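Local coordinates for catalase (Bacillus pumilus, PDB 4QOL), which probably breaks down hydrogen peroxide into water and oxygen at a buried haem, with an additional peroxidase-like activity toward phenolic substrates, at residues H57-G62 with A189-M194; V93-V98 with M298-N303; N462-D467 with V480-Y485. All blocks are in the same frame, centred on the assembly; numbering follows the deposited sequence.

Contact 1: residues H57-G62 with A189-M194; sequences HARGAG and ANYAEM. With HEM (protoporphyrin IX containing Fe), chain E.
Ala61 and Tyr191 make the apolar touch of this contact: the Ala61 methyl CB lies 4.1 Å from Tyr191 CE2, approaching the ring obliquely. Tyr191 OH reaches past it to Gly60 CA, also at 4.1 Å, and hydrogen-bonds to Glu106, so the phenol gives an apolar ring for the strand and a satisfied polar end in a buried place. With chi1 at -64°, Tyr191 CG stands beside its backbone N, sending the ring across to the strand. On the haem side, His57 is laid flat against the porphyrin, with HEM C2D 3.4 Å above the centre of its imidazole and NE2 3.3 Å from HEM C1D, a placing consistent with the distal histidine of catalases. His57 ND1 is hydrogen-bonded to Ser96 OG, which helps fix the turn of the ring. Replacing His57 by an alanine would probably uncover this part of the porphyrin and leave Ser96 OG without its imidazole partner. Behind Tyr191, an Asx motif shapes the backbone: Asn190 OD1 accepts from Glu193 N at 2.9 Å. Around the contact, strand 60-69 pairs with strand 88-96, Ala61 also rests on Thr244 of helix 242-253, and the 189-194 loop, leading from helix 175-181 to strand 196-197, touches helix 242-253 through Asn190 and Ala192.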
loop_
_atom_site.group_PDB
_atom_site.type_symbol
_atom_site.label_atom_id
_atom_site.label_comp_id
_atom_site.label_asym_id
_atom_site.label_seq_id
_atom_site.Cartn_x
_atom_site.Cartn_y
_atom_site.Cartn_z
ATOM N N HIS A 57 20.817 -3.951 -2.740
ATOM C CA HIS A 57 21.513 -2.646 -2.492
ATOM C C HIS A 57 20.821 -1.792 -1.432
ATOM O O HIS A 57 20.751 -0.562 -1.500
ATOM C CB HIS A 57 21.680 -1.862 -3.745
ATOM C CG HIS A 57 22.537 -2.543 -4.797
ATOM N ND1 HIS A 57 23.787 -2.093 -5.107
ATOM C CD2 HIS A 57 22.266 -3.541 -5.657
ATOM C CE1 HIS A 57 24.291 -2.816 -6.109
ATOM N NE2 HIS A 57 23.384 -3.699 -6.473
ATOM N N ALA A 58 20.262 -2.490 -0.459
ATOM C CA ALA A 58 19.482 -1.801 0.609
ATOM C C ALA A 58 20.316 -0.852 1.469
ATOM O O ALA A 58 19.842 0.189 1.891
ATOM C CB ALA A 58 18.810 -2.836 1.496
ATOM N N ARG A 59 21.550 -1.232 1.758
ATOM C CA ARG A 59 22.503 -0.395 2.473
ATOM C C ARG A 59 23.267 0.489 1.545
ATOM O O ARG A 59 23.911 -0.012 0.633
ATOM C CB ARG A 59 23.555 -1.289 3.220
ATOM C CG ARG A 59 24.813 -0.544 3.702
ATOM C CD ARG A 59 24.616 0.563 4.717
ATOM N NE ARG A 59 24.709 0.046 6.057
ATOM C CZ ARG A 59 24.569 0.778 7.142
ATOM N NH1 ARG A 59 24.268 2.068 7.054
ATOM N NH2 ARG A 59 24.658 0.195 8.339
ATOM N N GLY A 60 23.183 1.822 1.752
ATOM C CA GLY A 60 23.925 2.772 0.917
ATOM C C GLY A 60 23.914 4.189 1.431
ATOM O O GLY A 60 23.323 4.489 2.454
ATOM N N ALA A 61 24.517 5.066 0.637
ATOM C CA ALA A 61 24.782 6.440 1.012
ATOM C C ALA A 61 24.781 7.269 -0.248
ATOM O O ALA A 61 25.302 6.846 -1.254
ATOM C CB ALA A 61 26.134 6.584 1.729
ATOM N N GLY A 62 24.280 8.493 -0.112
ATOM C CA GLY A 62 24.155 9.372 -1.279
ATOM C C GLY A 62 24.876 10.711 -1.137
ATOM O O GLY A 62 25.053 11.226 -0.046
ATOM N N ALA A 189 37.849 -0.288 0.331
ATOM C CA ALA A 189 38.127 0.311 1.619
ATOM C C ALA A 189 37.005 1.242 2.057
ATOM O O ALA A 189 36.768 1.444 3.299
ATOM C CB ALA A 189 39.452 1.045 1.596
ATOM N N ASN A 190 36.402 1.889 1.069
ATOM C CA ASN A 190 35.285 2.786 1.273
ATOM C C ASN A 190 34.707 3.139 -0.151
ATOM O O ASN A 190 35.123 2.565 -1.128
ATOM C CB ASN A 190 35.755 4.040 2.042
ATOM C CG ASN A 190 36.896 4.748 1.350
ATOM O OD1 ASN A 190 36.758 5.187 0.205
ATOM N ND2 ASN A 190 38.061 4.894 2.044
ATOM N N TYR A 191 33.717 4.011 -0.213
ATOM C CA TYR A 191 33.083 4.307 -1.480
ATOM C C TYR A 191 33.888 5.267 -2.353
ATOM O O TYR A 191 33.687 5.301 -3.543
ATOM C CB TYR A 191 31.685 4.906 -1.240
ATOM C CG TYR A 191 30.670 4.005 -0.567
ATOM C CD1 TYR A 191 30.490 2.683 -0.975
ATOM C CD2 TYR A 191 29.883 4.480 0.475
ATOM C CE1 TYR A 191 29.529 1.870 -0.380
ATOM C CE2 TYR A 191 28.933 3.706 1.082
ATOM C CZ TYR A 191 28.755 2.378 0.680
ATOM O OH TYR A 191 27.815 1.609 1.302
ATOM N N ALA A 192 34.825 6.027 -1.757
ATOM C CA ALA A 192 35.631 7.016 -2.520
ATOM C C ALA A 192 36.819 6.378 -3.235
ATOM O O ALA A 192 37.147 6.716 -4.365
ATOM C CB ALA A 192 36.134 8.116 -1.595
ATOM N N GLU A 193 37.413 5.372 -2.619
ATOM C CA GLU A 193 38.650 4.751 -3.169
ATOM C C GLU A 193 38.292 3.473 -3.913
ATOM O O GLU A 193 38.709 2.358 -3.568
ATOM C CB GLU A 193 39.626 4.478 -2.009
ATOM C CG GLU A 193 40.127 5.746 -1.323
ATOM C CD GLU A 193 41.058 5.459 -0.155
ATOM O OE1 GLU A 193 40.645 5.610 1.027
ATOM O OE2 GLU A 193 42.208 5.093 -0.414
ATOM N N MET A 194 37.423 3.636 -4.915
ATOM C CA MET A 194 36.682 2.544 -5.510
ATOM C C MET A 194 36.451 2.832 -6.983
ATOM O O MET A 194 36.228 3.985 -7.353
ATOM C CB MET A 194 35.323 2.472 -4.800
ATOM C CG MET A 194 34.448 1.353 -5.199
ATOM S SD MET A 194 32.888 1.313 -4.242
ATOM C CE MET A 194 31.882 2.562 -5.042
HETATM C CHA HEM E . 19.252 -1.801 -7.247
HETATM C CHB HEM E . 17.274 -5.263 -10.010
HETATM C CHC HEM E . 21.729 -6.025 -12.099
HETATM C CHD HEM E . 23.349 -2.083 -9.794
HETATM C C1A HEM E . 18.351 -2.701 -7.794
HETATM C C2A HEM E . 16.984 -2.855 -7.396
HETATM C C3A HEM E . 16.432 -3.824 -8.175
HETATM C C4A HEM E . 17.441 -4.264 -9.051
HETATM C CMA HEM E . 15.030 -4.353 -8.275
HETATM C CAA HEM E . 16.314 -2.033 -6.341
HETATM C CBA HEM E . 16.156 -0.622 -6.945
HETATM C CGA HEM E . 15.339 0.266 -6.083
HETATM O O1A HEM E . 15.349 1.489 -6.329
HETATM O O2A HEM E . 14.575 -0.198 -5.206
HETATM C C1B HEM E . 18.364 -5.751 -10.783
HETATM C C2B HEM E . 18.206 -6.819 -11.722
HETATM C C3B HEM E . 19.427 -7.060 -12.297
HETATM C C4B HEM E . 20.366 -6.074 -11.741
HETATM C CMB HEM E . 16.904 -7.525 -12.003
HETATM C CAB HEM E . 19.796 -8.021 -13.337
HETATM C CBB HEM E . 18.833 -8.606 -14.054
HETATM C C1C HEM E . 22.559 -4.998 -11.648
HETATM C C2C HEM E . 23.749 -4.660 -12.252
HETATM C C3C HEM E . 24.214 -3.569 -11.587
HETATM C C4C HEM E . 23.266 -3.176 -10.613
HETATM C CMC HEM E . 24.404 -5.460 -13.357
HETATM C CAC HEM E . 25.367 -2.811 -11.940
HETATM C CBC HEM E . 25.749 -2.838 -13.205
HETATM C C1D HEM E . 22.316 -1.724 -8.914
HETATM C C2D HEM E . 22.465 -0.602 -7.987
HETATM C C3D HEM E . 21.355 -0.521 -7.247
HETATM C C4D HEM E . 20.510 -1.602 -7.744
HETATM C CMD HEM E . 23.702 0.244 -7.923
HETATM C CAD HEM E . 21.025 0.481 -6.169
HETATM C CBD HEM E . 20.540 1.754 -6.899
HETATM C CGD HEM E . 20.260 2.727 -5.791
HETATM O O1D HEM E . 21.216 3.348 -5.341
HETATM O O2D HEM E . 19.097 2.906 -5.340
HETATM N NA HEM E . 18.627 -3.567 -8.855
HETATM N NB HEM E . 19.651 -5.365 -10.850
HETATM N NC HEM E . 22.229 -4.053 -10.703
HETATM N ND HEM E . 21.132 -2.304 -8.749
HETATM FE FE HEM E . 20.427 -3.775 -9.760
#

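Contact 2: residues V93-V98 with M298-N303; sequences VRFSTV and MTLNRN. With HEM (protoporphyrin IX containing Fe), chain E.
Val93 meets Met298 tip to tip and crosses Leu300 at about a right angle, both through one methyl: Val93 CG2 is 3.7 Å from Met298 SD and the same distance from Leu300 CD2. A beta-branched residue suits the spot because CG2 serves both partners across the contact, leaving CG1 for the Phe95 ring in its own strand. With chi1 at 173°, CG1 stands anti to the backbone N, while CG2 is the branch turned to the other strand. The aromatic contacts adjoin these. Phe95 takes Val93 CG1 over one face, 3.5 Å above the ring plane and offset toward the rim, and receives Leu300 CD1 at its edge, 3.7 Å from Phe95 CE2. The polar interaction belongs to Arg94, pointing away from strand 298-302: its NH1 donates to propionate oxygen HEM O1D at 3.0 Å (N-H...O 156°), with the oxygen near the guanidinium plane. NH1 also bonds to His57 O, a double grip, and Arg54 also hydrogen-bonds to the haem. The strands pass at 92°, 10.4 Å apart at their closest, so residues meet by side chains alone, as across the interior of the catalase beta-barrel. The chemistry therefore divides by face: Val93 and Phe95 give a hydrocarbon face, met by Leu300 and the Met298 thioether, while the intervening arginine offers positive charge that probably steadies the ionised propionate.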
loop_
_atom_site.group_PDB
_atom_site.type_symbol
_atom_site.label_atom_id
_atom_site.label_comp_id
_atom_site.label_asym_id
_atom_site.label_seq_id
_atom_site.Cartn_x
_atom_site.Cartn_y
_atom_site.Cartn_z
ATOM N N VAL A 93 24.210 10.819 -6.629
ATOM C CA VAL A 93 24.903 9.524 -6.672
ATOM C C VAL A 93 24.594 8.756 -5.423
ATOM O O VAL A 93 24.632 9.314 -4.338
ATOM C CB VAL A 93 26.469 9.687 -6.796
ATOM C CG1 VAL A 93 27.154 8.330 -6.659
ATOM C CG2 VAL A 93 26.807 10.439 -8.101
ATOM N N ARG A 94 24.214 7.501 -5.583
ATOM C CA ARG A 94 24.093 6.603 -4.425
ATOM C C ARG A 94 25.064 5.403 -4.578
ATOM O O ARG A 94 25.110 4.768 -5.633
ATOM C CB ARG A 94 22.677 6.083 -4.240
ATOM C CG ARG A 94 22.474 5.264 -2.971
ATOM C CD ARG A 94 20.973 5.020 -2.703
ATOM N NE ARG A 94 20.720 4.157 -1.541
ATOM C CZ ARG A 94 20.817 2.828 -1.527
ATOM N NH1 ARG A 94 21.226 2.153 -2.545
ATOM N NH2 ARG A 94 20.498 2.172 -0.406
ATOM N N PHE A 95 25.822 5.156 -3.509
ATOM C CA PHE A 95 26.746 4.002 -3.384
ATOM C C PHE A 95 26.104 3.038 -2.488
ATOM O O PHE A 95 25.337 3.459 -1.566
ATOM C CB PHE A 95 28.102 4.441 -2.828
ATOM C CG PHE A 95 28.829 5.463 -3.704
ATOM C CD1 PHE A 95 29.393 5.137 -4.919
ATOM C CD2 PHE A 95 28.941 6.780 -3.256
ATOM C CE1 PHE A 95 30.096 6.088 -5.652
ATOM C CE2 PHE A 95 29.631 7.736 -3.991
ATOM C CZ PHE A 95 30.187 7.402 -5.181
ATOM N N SER A 96 26.429 1.759 -2.605
ATOM C CA SER A 96 25.758 0.766 -1.817
ATOM C C SER A 96 26.570 -0.534 -1.768
ATOM O O SER A 96 27.441 -0.779 -2.617
ATOM C CB SER A 96 24.365 0.485 -2.418
ATOM O OG SER A 96 24.465 0.194 -3.791
ATOM N N THR A 97 26.252 -1.399 -0.794
ATOM C CA THR A 97 26.507 -2.831 -0.927
ATOM C C THR A 97 25.380 -3.491 -1.646
ATOM O O THR A 97 24.553 -2.794 -2.265
ATOM C CB THR A 97 26.749 -3.476 0.490
ATOM O OG1 THR A 97 25.589 -3.367 1.283
ATOM C CG2 THR A 97 27.960 -2.773 1.240
ATOM N N VAL A 98 25.283 -4.810 -1.643
ATOM C CA VAL A 98 24.286 -5.516 -2.433
ATOM C C VAL A 98 23.297 -6.375 -1.661
ATOM O O VAL A 98 22.085 -6.189 -1.798
ATOM C CB VAL A 98 24.911 -6.384 -3.560
ATOM C CG1 VAL A 98 23.781 -7.102 -4.345
ATOM C CG2 VAL A 98 25.772 -5.523 -4.438
ATOM N N MET A 298 33.531 13.873 -12.621
ATOM C CA MET A 298 32.437 14.049 -11.654
ATOM C C MET A 298 33.008 14.277 -10.236
ATOM O O MET A 298 33.847 13.514 -9.742
ATOM C CB MET A 298 31.536 12.803 -11.621
ATOM C CG MET A 298 30.456 12.876 -10.534
ATOM S SD MET A 298 29.318 11.468 -10.673
ATOM C CE MET A 298 30.305 10.124 -10.021
ATOM N N THR A 299 32.555 15.339 -9.601
ATOM C CA THR A 299 32.977 15.705 -8.263
ATOM C C THR A 299 31.746 15.704 -7.389
ATOM O O THR A 299 30.745 16.363 -7.708
ATOM C CB THR A 299 33.622 17.101 -8.241
ATOM O OG1 THR A 299 34.697 17.087 -9.182
ATOM C CG2 THR A 299 34.129 17.459 -6.902
ATOM N N LEU A 300 31.834 15.008 -6.273
ATOM C CA LEU A 300 30.750 15.025 -5.291
ATOM C C LEU A 300 31.048 15.991 -4.153
ATOM O O LEU A 300 32.057 15.812 -3.433
ATOM C CB LEU A 300 30.528 13.616 -4.741
ATOM C CG LEU A 300 30.209 12.570 -5.821
ATOM C CD1 LEU A 300 29.925 11.243 -5.148
ATOM C CD2 LEU A 300 29.057 13.018 -6.711
ATOM N N ASN A 301 30.167 16.983 -3.987
ATOM C CA ASN A 301 30.495 18.139 -3.141
ATOM C C ASN A 301 29.397 18.574 -2.145
ATOM O O ASN A 301 29.526 19.603 -1.500
ATOM C CB ASN A 301 30.911 19.315 -4.008
ATOM C CG ASN A 301 29.799 19.806 -4.924
ATOM O OD1 ASN A 301 28.656 19.402 -4.802
ATOM N ND2 ASN A 301 30.147 20.678 -5.857
ATOM N N ARG A 302 28.326 17.799 -2.018
ATOM C CA ARG A 302 27.230 18.177 -1.129
ATOM C C ARG A 302 26.527 16.940 -0.532
ATOM O O ARG A 302 26.020 16.097 -1.263
ATOM C CB ARG A 302 26.258 19.066 -1.899
ATOM C CG ARG A 302 25.138 19.611 -1.049
ATOM C CD ARG A 302 24.341 20.731 -1.732
ATOM N NE ARG A 302 23.927 20.399 -3.102
ATOM C CZ ARG A 302 22.729 19.967 -3.491
ATOM N NH1 ARG A 302 21.740 19.767 -2.660
ATOM N NH2 ARG A 302 22.531 19.714 -4.785
ATOM N N ASN A 303 26.409 16.899 0.799
ATOM C CA ASN A 303 25.618 15.898 1.426
ATOM C C ASN A 303 24.118 16.277 1.313
ATOM O O ASN A 303 23.759 17.450 1.256
ATOM C CB ASN A 303 26.031 15.695 2.877
ATOM C CG ASN A 303 27.409 15.088 2.992
ATOM O OD1 ASN A 303 27.704 14.078 2.339
ATOM N ND2 ASN A 303 28.242 15.677 3.816
HETATM C CHA HEM E . 19.252 -1.801 -7.247
HETATM C CHB HEM E . 17.274 -5.263 -10.010
HETATM C CHC HEM E . 21.729 -6.025 -12.099
HETATM C CHD HEM E . 23.349 -2.083 -9.794
HETATM C C1A HEM E . 18.351 -2.701 -7.794
HETATM C C2A HEM E . 16.984 -2.855 -7.396
HETATM C C3A HEM E . 16.432 -3.824 -8.175
HETATM C C4A HEM E . 17.441 -4.264 -9.051
HETATM C CMA HEM E . 15.030 -4.353 -8.275
HETATM C CAA HEM E . 16.314 -2.033 -6.341
HETATM C CBA HEM E . 16.156 -0.622 -6.945
HETATM C CGA HEM E . 15.339 0.266 -6.083
HETATM O O1A HEM E . 15.349 1.489 -6.329
HETATM O O2A HEM E . 14.575 -0.198 -5.206
HETATM C C1B HEM E . 18.364 -5.751 -10.783
HETATM C C2B HEM E . 18.206 -6.819 -11.722
HETATM C C3B HEM E . 19.427 -7.060 -12.297
HETATM C C4B HEM E . 20.366 -6.074 -11.741
HETATM C CMB HEM E . 16.904 -7.525 -12.003
HETATM C CAB HEM E . 19.796 -8.021 -13.337
HETATM C CBB HEM E . 18.833 -8.606 -14.054
HETATM C C1C HEM E . 22.559 -4.998 -11.648
HETATM C C2C HEM E . 23.749 -4.660 -12.252
HETATM C C3C HEM E . 24.214 -3.569 -11.587
HETATM C C4C HEM E . 23.266 -3.176 -10.613
HETATM C CMC HEM E . 24.404 -5.460 -13.357
HETATM C CAC HEM E . 25.367 -2.811 -11.940
HETATM C CBC HEM E . 25.749 -2.838 -13.205
HETATM C C1D HEM E . 22.316 -1.724 -8.914
HETATM C C2D HEM E . 22.465 -0.602 -7.987
HETATM C C3D HEM E . 21.355 -0.521 -7.247
HETATM C C4D HEM E . 20.510 -1.602 -7.744
HETATM C CMD HEM E . 23.702 0.244 -7.923
HETATM C CAD HEM E . 21.025 0.481 -6.169
HETATM C CBD HEM E . 20.540 1.754 -6.899
HETATM C CGD HEM E . 20.260 2.727 -5.791
HETATM O O1D HEM E . 21.216 3.348 -5.341
HETATM O O2D HEM E . 19.097 2.906 -5.340
HETATM N NA HEM E . 18.627 -3.567 -8.855
HETATM N NB HEM E . 19.651 -5.365 -10.850
HETATM N NC HEM E . 22.229 -4.053 -10.703
HETATM N ND HEM E . 21.132 -2.304 -8.749
HETATM FE FE HEM E . 20.427 -3.775 -9.760
#

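Contact 3: residues N462-D467 with V480-Y485; sequences NFYRAD and VDIRSY
Tyr464 receives both residues of the C-terminal tail that pack against it. Tyr485 turns its edge to the face of the Tyr464 ring in a T-shaped (edge-to-face) pair, the centroids 5.8 Å apart and the planes at 82°; Tyr485 CE1 comes within 4.0 Å of Tyr464 CD1. At the other delta carbon, Ile482 CD1 sits 3.8 Å from Tyr464 CD2, so the ring is held at CD1 by an aromatic edge and at CD2 by a methyl. Tyr464 leaves the helix with CG anti to its backbone N (chi1 -167°), which carries the broad ring out to the tail. Ile482 suits the less exposed spot with its reach and its branched bulk, CD1 being the tip that touches.

Toward solvent the contact thins out. Tyr485 is itself exposed and bridges the packed side, with Tyr464 and Ile482, and the solvent side, where Arg465 swings its extended chain back so that NH2 lies 3.8 Å from Tyr485 CE2, the guanidinium and ring planes nearly perpendicular. A long, extended arginine can reach the ring of Tyr485 from the exposed side of the helix. Further along the tail, Asp481 and Arg483 form their own salt bridge: Arg483 NE bonds to Asp481 OD1 at 3.2 Å and NH2 to OD2 at 3.0 Å, side-on. Arg483 N also bonds to OD1 from the opposite face, closing an Asx turn.

Between the two segments runs helix 468-478, N-capped by Asp467. The tail then folds back over helix 453-466, where Ile482 touches Ile460 and also Ala475 of helix 468-478, while Phe463 packs on helix 175-181.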
loop_
_atom_site.group_PDB
_atom_site.type_symbol
_atom_site.label_atom_id
_atom_site.label_comp_id
_atom_site.label_asym_id
_atom_site.label_seq_id
_atom_site.Cartn_x
_atom_site.Cartn_y
_atom_site.Cartn_z
ATOM N N ASN A 462 35.709 -25.457 -12.272
ATOM C CA ASN A 462 35.471 -24.262 -13.077
ATOM C C ASN A 462 36.685 -23.342 -13.102
ATOM O O ASN A 462 37.007 -22.779 -14.133
ATOM C CB ASN A 462 34.210 -23.493 -12.550
ATOM C CG ASN A 462 32.893 -24.207 -12.839
ATOM O OD1 ASN A 462 32.784 -24.974 -13.752
ATOM N ND2 ASN A 462 31.864 -23.854 -12.096
ATOM N N PHE A 463 37.313 -23.143 -11.952
ATOM C CA PHE A 463 38.493 -22.268 -11.890
ATOM C C PHE A 463 39.705 -22.939 -12.571
ATOM O O PHE A 463 40.502 -22.255 -13.195
ATOM C CB PHE A 463 38.792 -21.877 -10.432
ATOM C CG PHE A 463 37.677 -21.055 -9.812
ATOM C CD1 PHE A 463 37.291 -19.899 -10.402
ATOM C CD2 PHE A 463 37.059 -21.426 -8.605
ATOM C CE1 PHE A 463 36.284 -19.106 -9.858
ATOM C CE2 PHE A 463 36.043 -20.645 -8.008
ATOM C CZ PHE A 463 35.657 -19.478 -8.668
ATOM N N TYR A 464 39.733 -24.285 -12.566
ATOM C CA TYR A 464 40.785 -25.027 -13.296
ATOM C C TYR A 464 40.662 -24.740 -14.833
ATOM O O TYR A 464 41.658 -24.529 -15.527
ATOM C CB TYR A 464 40.663 -26.522 -13.008
ATOM C CG TYR A 464 41.892 -27.304 -13.453
ATOM C CD1 TYR A 464 42.031 -27.696 -14.768
ATOM C CD2 TYR A 464 42.896 -27.547 -12.560
ATOM C CE1 TYR A 464 43.163 -28.368 -15.191
ATOM C CE2 TYR A 464 44.020 -28.239 -12.942
ATOM C CZ TYR A 464 44.160 -28.613 -14.244
ATOM O OH TYR A 464 45.304 -29.304 -14.577
ATOM N N ARG A 465 39.419 -24.731 -15.342
ATOM C CA ARG A 465 39.188 -24.449 -16.750
ATOM C C ARG A 465 39.567 -23.044 -17.096
ATOM O O ARG A 465 39.960 -22.774 -18.258
ATOM C CB ARG A 465 37.726 -24.662 -17.123
ATOM C CG ARG A 465 37.318 -26.107 -17.064
ATOM C CD ARG A 465 35.857 -26.286 -17.465
ATOM N NE ARG A 465 35.463 -27.621 -17.043
ATOM C CZ ARG A 465 34.738 -28.022 -15.988
ATOM N NH1 ARG A 465 34.072 -27.194 -15.139
ATOM N NH2 ARG A 465 34.605 -29.349 -15.836
ATOM N N ALA A 466 39.386 -22.110 -16.177
ATOM C CA ALA A 466 39.884 -20.731 -16.356
ATOM C C ALA A 466 41.414 -20.757 -16.484
ATOM O O ALA A 466 41.984 -20.230 -17.442
ATOM C CB ALA A 466 39.453 -19.851 -15.179
ATOM N N ASP A 467 42.075 -21.387 -15.543
ATOM C CA ASP A 467 43.546 -21.470 -15.564
ATOM C C ASP A 467 43.996 -22.644 -14.665
ATOM O O ASP A 467 43.562 -22.774 -13.531
ATOM C CB ASP A 467 44.155 -20.113 -15.142
ATOM C CG ASP A 467 45.682 -20.125 -15.042
ATOM O OD1 ASP A 467 46.225 -20.746 -14.093
ATOM O OD2 ASP A 467 46.330 -19.543 -15.924
ATOM N N VAL A 480 41.682 -30.860 -1.592
ATOM C CA VAL A 480 40.906 -31.684 -2.506
ATOM C C VAL A 480 41.769 -32.260 -3.604
ATOM O O VAL A 480 42.584 -31.568 -4.270
ATOM C CB VAL A 480 39.777 -30.881 -3.203
ATOM C CG1 VAL A 480 39.006 -31.770 -4.162
ATOM C CG2 VAL A 480 38.853 -30.372 -2.145
ATOM N N ASP A 481 41.606 -33.572 -3.745
ATOM C CA ASP A 481 42.423 -34.359 -4.699
ATOM C C ASP A 481 41.732 -34.355 -6.017
ATOM O O ASP A 481 40.652 -34.936 -6.141
ATOM C CB ASP A 481 42.554 -35.796 -4.170
ATOM C CG ASP A 481 43.296 -36.712 -5.126
ATOM O OD1 ASP A 481 43.731 -36.288 -6.208
ATOM O OD2 ASP A 481 43.439 -37.906 -4.752
ATOM N N ILE A 482 42.337 -33.716 -7.010
ATOM C CA ILE A 482 41.720 -33.637 -8.328
ATOM C C ILE A 482 42.388 -34.534 -9.352
ATOM O O ILE A 482 42.102 -34.394 -10.559
ATOM C CB ILE A 482 41.628 -32.164 -8.851
ATOM C CG1 ILE A 482 42.941 -31.340 -8.827
ATOM C CG2 ILE A 482 40.616 -31.421 -8.006
ATOM C CD1 ILE A 482 42.930 -30.109 -9.752
ATOM N N ARG A 483 43.300 -35.406 -8.927
ATOM C CA ARG A 483 43.942 -36.373 -9.840
ATOM C C ARG A 483 42.987 -37.128 -10.769
ATOM O O ARG A 483 43.178 -37.113 -11.995
ATOM C CB ARG A 483 44.795 -37.368 -9.064
ATOM C CG ARG A 483 46.122 -36.802 -8.550
ATOM C CD ARG A 483 46.906 -37.868 -7.850
ATOM N NE ARG A 483 46.217 -38.298 -6.622
ATOM C CZ ARG A 483 46.569 -39.338 -5.890
ATOM N NH1 ARG A 483 47.647 -40.037 -6.205
ATOM N NH2 ARG A 483 45.877 -39.653 -4.789
ATOM N N SER A 484 41.971 -37.768 -10.222
ATOM C CA SER A 484 41.056 -38.502 -11.094
ATOM C C SER A 484 40.245 -37.635 -12.108
ATOM O O SER A 484 40.010 -38.065 -13.238
ATOM C CB SER A 484 40.148 -39.410 -10.277
ATOM O OG SER A 484 39.002 -38.718 -9.864
ATOM N N TYR A 485 39.864 -36.410 -11.752
ATOM C CA TYR A 485 39.697 -35.372 -12.806
ATOM C C TYR A 485 41.109 -35.039 -13.363
ATOM O O TYR A 485 41.231 -34.839 -14.558
ATOM C CB TYR A 485 38.937 -34.113 -12.304
ATOM C CG TYR A 485 38.796 -32.927 -13.292
ATOM C CD1 TYR A 485 39.822 -31.984 -13.427
ATOM C CD2 TYR A 485 37.611 -32.714 -14.030
ATOM C CE1 TYR A 485 39.712 -30.899 -14.287
ATOM C CE2 TYR A 485 37.501 -31.631 -14.901
ATOM C CZ TYR A 485 38.553 -30.732 -15.023
ATOM O OH TYR A 485 38.466 -29.647 -15.877
#

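In the fold
From the N terminus, residues 57-62 lead into strand 60-69, and strand 88-96 follows, carrying 93-98. The chain then runs on to 189-194, where contact 1 closes a loop of 126 residues, and later to 298-303, where contact 2 closes one of 199. Their segments alternate, so the two loops cross; both reach the same antiparallel sheet and the same haem, and their centres lie only 7 Å apart. Contact 1 ties strand 60-69 to the loop beyond helix 175-181, and contact 2 joins strands 88-96 and 293-302 by their side chains. Contact 3 opens after both have closed. It spans just 12 residues in the C-terminal helical region, its centre about 35 and 41 Å from those of contacts 1 and 2.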